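Local coordinates for lipopolysaccharide biosynthesis protein wbpB (Thermus thermophilus HB27, PDB 3OA0) that probably oxidises the 3-hydroxyl of UDP-linked N-acetylglucosaminuronic acid with NAD+, a step in lipopolysaccharide sugar biosynthesis, at residues H187-L192 / V223-S228. Numbering follows the deposited sequence.
With HP7 ((2S,3S,4R,5R,6R)-5-acetamido-6-[[[(2R,3S,4R,5R)-5-(2,4-dioxopyrimidin-1-yl)-3,4-dihydroxy-oxolan-2-yl]methoxy-hydroxy-phosphoryl]oxy-hydroxy-phosphoryl]oxy-3,4-dihydroxy-oxane-2-carboxylic acid), chain F.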
loop_
_atom_site.group_PDB
_atom_site.type_symbol
_atom_site.label_atom_id
_atom_site.label_comp_id
_atom_site.label_asym_id
_atom_site.label_seq_id
_atom_site.Cartn_x
_atom_site.Cartn_y
_atom_site.Cartn_z
ATOM N N HIS A 187 4.952 23.131 -16.781
ATOM C CA HIS A 187 6.170 23.935 -16.897
ATOM C C HIS A 187 6.162 24.866 -18.130
ATOM O O HIS A 187 6.852 25.912 -18.147
ATOM C CB HIS A 187 7.422 23.037 -16.801
ATOM C CG HIS A 187 7.363 21.901 -17.768
ATOM N ND1 HIS A 187 8.327 21.679 -18.729
ATOM C CD2 HIS A 187 6.392 20.986 -17.984
ATOM C CE1 HIS A 187 7.954 20.677 -19.505
ATOM N NE2 HIS A 187 6.788 20.231 -19.066
ATOM N N PHE A 188 5.421 24.457 -19.157
ATOM C CA PHE A 188 5.298 25.251 -20.382
ATOM C C PHE A 188 4.288 26.351 -20.141
ATOM O O PHE A 188 4.520 27.467 -20.552
ATOM C CB PHE A 188 5.009 24.413 -21.637
ATOM C CG PHE A 188 6.175 23.509 -22.038
ATOM C CD1 PHE A 188 6.027 22.123 -22.083
ATOM C CD2 PHE A 188 7.434 24.051 -22.349
ATOM C CE1 PHE A 188 7.099 21.297 -22.445
ATOM C CE2 PHE A 188 8.522 23.228 -22.704
ATOM C CZ PHE A 188 8.349 21.853 -22.738
ATOM N N PHE A 189 3.214 26.106 -19.406
ATOM C CA PHE A 189 2.288 27.206 -19.128
ATOM C C PHE A 189 2.976 28.178 -18.208
ATOM O O PHE A 189 2.776 29.389 -18.312
ATOM C CB PHE A 189 0.974 26.719 -18.519
ATOM C CG PHE A 189 0.232 25.824 -19.458
ATOM C CD1 PHE A 189 -0.239 26.345 -20.660
ATOM C CD2 PHE A 189 0.030 24.484 -19.168
ATOM C CE1 PHE A 189 -0.884 25.548 -21.579
ATOM C CE2 PHE A 189 -0.619 23.674 -20.078
ATOM C CZ PHE A 189 -1.090 24.205 -21.286
ATOM N N ASP A 190 3.790 27.650 -17.300
ATOM C CA ASP A 190 4.594 28.546 -16.467
ATOM C C ASP A 190 5.607 29.314 -17.320
ATOM O O ASP A 190 5.759 30.535 -17.136
ATOM C CB ASP A 190 5.318 27.836 -15.316
ATOM C CG ASP A 190 6.036 28.832 -14.419
ATOM O OD1 ASP A 190 5.350 29.408 -13.543
ATOM O OD2 ASP A 190 7.230 29.118 -14.694
ATOM N N LEU A 191 6.281 28.643 -18.250
ATOM C CA LEU A 191 7.219 29.371 -19.131
ATOM C C LEU A 191 6.453 30.474 -19.885
ATOM O O LEU A 191 6.928 31.595 -19.992
ATOM C CB LEU A 191 7.854 28.439 -20.159
ATOM C CG LEU A 191 8.719 28.998 -21.304
ATOM C CD1 LEU A 191 9.908 29.715 -20.758
ATOM C CD2 LEU A 191 9.207 27.858 -22.197
ATOM N N LEU A 192 5.244 30.181 -20.352
ATOM C CA LEU A 192 4.465 31.171 -21.093
ATOM C C LEU A 192 4.078 32.377 -20.250
ATOM O O LEU A 192 4.187 33.505 -20.726
ATOM C CB LEU A 192 3.215 30.550 -21.729
ATOM C CG LEU A 192 3.564 29.535 -22.826
ATOM C CD1 LEU A 192 2.304 28.747 -23.249
ATOM C CD2 LEU A 192 4.315 30.134 -23.978
ATOM N N VAL A 223 -1.119 32.009 -28.287
ATOM C CA VAL A 223 -0.379 30.748 -28.209
ATOM C C VAL A 223 -1.276 29.616 -28.611
ATOM O O VAL A 223 -2.321 29.402 -28.011
ATOM C CB VAL A 223 0.136 30.465 -26.771
ATOM C CG1 VAL A 223 1.047 29.216 -26.799
ATOM C CG2 VAL A 223 0.891 31.673 -26.158
ATOM N N ARG A 224 -0.851 28.875 -29.616
ATOM C CA ARG A 224 -1.523 27.626 -29.918
ATOM C C ARG A 224 -0.674 26.533 -29.312
ATOM O O ARG A 224 0.552 26.557 -29.492
ATOM C CB ARG A 224 -1.586 27.463 -31.436
ATOM C CG ARG A 224 -2.692 28.337 -32.048
ATOM C CD ARG A 224 -2.799 28.052 -33.565
ATOM N NE ARG A 224 -1.622 28.576 -34.265
ATOM C CZ ARG A 224 -1.253 28.189 -35.476
ATOM N NH1 ARG A 224 -0.159 28.714 -36.028
ATOM N NH2 ARG A 224 -1.989 27.290 -36.123
ATOM N N TRP A 225 -1.264 25.629 -28.542
ATOM C CA TRP A 225 -0.419 24.665 -27.830
ATOM C C TRP A 225 -0.933 23.247 -27.993
ATOM O O TRP A 225 -2.158 23.064 -28.119
ATOM C CB TRP A 225 -0.319 24.956 -26.324
ATOM C CG TRP A 225 -1.653 25.129 -25.594
ATOM C CD1 TRP A 225 -2.406 26.291 -25.485
ATOM C CD2 TRP A 225 -2.401 24.116 -24.910
ATOM N NE1 TRP A 225 -3.563 26.040 -24.794
ATOM C CE2 TRP A 225 -3.569 24.725 -24.409
ATOM C CE3 TRP A 225 -2.168 22.760 -24.637
ATOM C CZ2 TRP A 225 -4.517 24.024 -23.646
ATOM C CZ3 TRP A 225 -3.123 22.060 -23.899
ATOM C CH2 TRP A 225 -4.285 22.698 -23.417
ATOM N N PHE A 226 -0.021 22.269 -27.943
ATOM C CA PHE A 226 -0.365 20.839 -28.131
ATOM C C PHE A 226 0.555 20.028 -27.235
ATOM O O PHE A 226 1.783 20.203 -27.300
ATOM C CB PHE A 226 -0.084 20.389 -29.568
ATOM C CG PHE A 226 -0.411 18.924 -29.855
ATOM C CD1 PHE A 226 -1.661 18.556 -30.326
ATOM C CD2 PHE A 226 0.541 17.936 -29.688
ATOM C CE1 PHE A 226 -1.955 17.219 -30.623
ATOM C CE2 PHE A 226 0.253 16.619 -29.975
ATOM C CZ PHE A 226 -0.986 16.249 -30.442
ATOM N N LEU A 227 -0.043 19.191 -26.396
ATOM C CA LEU A 227 0.696 18.376 -25.446
ATOM C C LEU A 227 0.274 16.933 -25.605
ATOM O O LEU A 227 -0.925 16.649 -25.564
ATOM C CB LEU A 227 0.306 18.746 -23.999
ATOM C CG LEU A 227 0.649 20.173 -23.573
ATOM C CD1 LEU A 227 0.037 20.540 -22.193
ATOM C CD2 LEU A 227 2.152 20.457 -23.623
ATOM N N SER A 228 1.245 16.022 -25.668
ATOM C CA SER A 228 0.911 14.600 -25.812
ATOM C C SER A 228 1.894 13.639 -25.123
ATOM O O SER A 228 3.112 13.878 -24.985
ATOM C CB SER A 228 0.662 14.242 -27.283
ATOM O OG SER A 228 0.168 12.906 -27.415
HETATM N N1 HP7 F . 11.150 9.490 -17.321
HETATM C C2 HP7 F . 11.131 8.584 -16.350
HETATM O O2 HP7 F . 11.962 7.644 -16.346
HETATM N N3 HP7 F . 10.196 8.695 -15.395
HETATM C C4 HP7 F . 9.255 9.669 -15.339
HETATM O O4 HP7 F . 8.427 9.680 -14.387
HETATM C C5 HP7 F . 9.273 10.613 -16.359
HETATM C C6 HP7 F . 10.259 10.493 -17.348
HETATM P PA HP7 F . 12.028 13.455 -20.328
HETATM P PB HP7 F . 11.429 14.884 -17.934
HETATM O "O'P" HP7 F . 6.305 12.564 -17.841
HETATM O "O'Q" HP7 F . 5.746 12.366 -15.779
HETATM C "C1'" HP7 F . 8.889 15.528 -17.492
HETATM O O1A HP7 F . 10.935 12.892 -21.201
HETATM O O1B HP7 F . 11.384 16.216 -18.656
HETATM C C1C HP7 F . 12.254 9.239 -18.251
HETATM C "C2'" HP7 F . 8.445 16.729 -16.654
HETATM N "N2'" HP7 F . 9.487 17.755 -16.656
HETATM O O2A HP7 F . 12.692 14.767 -20.678
HETATM O O2B HP7 F . 12.667 14.516 -17.135
HETATM C C2C HP7 F . 11.971 9.596 -19.697
HETATM O O2C HP7 F . 11.569 8.393 -20.350
HETATM C "C3'" HP7 F . 7.817 16.331 -15.313
HETATM O "O3'" HP7 F . 7.215 17.488 -14.706
HETATM O O3A HP7 F . 11.280 13.602 -18.907
HETATM O O3B HP7 F . 10.085 14.885 -17.031
HETATM C C3C HP7 F . 13.337 10.028 -20.198
HETATM O O3C HP7 F . 14.019 8.860 -20.658
HETATM C "C4'" HP7 F . 6.789 15.208 -15.503
HETATM O "O4'" HP7 F . 6.279 14.716 -14.252
HETATM C C4C HP7 F . 14.074 10.547 -18.976
HETATM O O4C HP7 F . 13.463 9.906 -17.853
HETATM C "C5'" HP7 F . 7.379 14.064 -16.332
HETATM O "O5'" HP7 F . 7.786 14.626 -17.576
HETATM C C5C HP7 F . 13.867 12.055 -18.985
HETATM O O5C HP7 F . 13.174 12.330 -20.204
HETATM C "C6'" HP7 F . 6.430 12.937 -16.655
HETATM C "C7'" HP7 F . 9.790 18.389 -17.796
HETATM O "O7'" HP7 F . 9.095 18.227 -18.787
HETATM C "C8'" HP7 F . 10.971 19.307 -17.922
#
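Phe189 drives its outer rim into the indole of Trp225, a T-shaped pair in which the phenyl ring supplies the edge and the indole the face. The evidence is twofold: the ring planes stand at 90°, and the centroid of the phenyl ring is 5.0 Å from that of the six-membered indole ring. Phe189 CZ is the leading atom, 3.8 Å from Trp225 CE3, while its CE1 lies over Trp225 CD2, at the fusion of the two indole rings. A chi1 of 52° sets Trp225 CG between its backbone N and carbonyl carbon, the rotation that presents the broad indole face to this edge. At the neighbouring corner of the phenyl ring, Leu227 CD1 approaches Phe189 CE2 obliquely, at 3.8 Å, so the end of Phe189 fills the hollow between indole and leucine. This is helix 186-196 packed on the open mixed sheet of the C-terminal alpha/beta domain of a Gfo/Idh/MocA oxidoreductase; its short segment runs nearly antiparallel to that of the central strand (161°), with the axes 11.2 Å apart. Val223, Trp225 and Leu227, alternate residues on that strand, all start their side chains toward the helix. With Trp225 cut back to alanine, the edge of Phe189 would probably lose its aromatic face, and a gap is likely to open between Val223 and Leu227. One helical turn beyond Phe188, Leu192 meets Val223 tip to tip, CD1 to CG1 at 3.8 Å, whereas Phe188 itself only grazes Leu227. Leu294 of helix 281-296 touches both Phe189 and Trp225. At the N-terminal end of the segment, the ring of His187, a 2-oxoglutarate-binding residue, has Phe188 against one face, and its NE2 is hydrogen-bonded to Ile184 O.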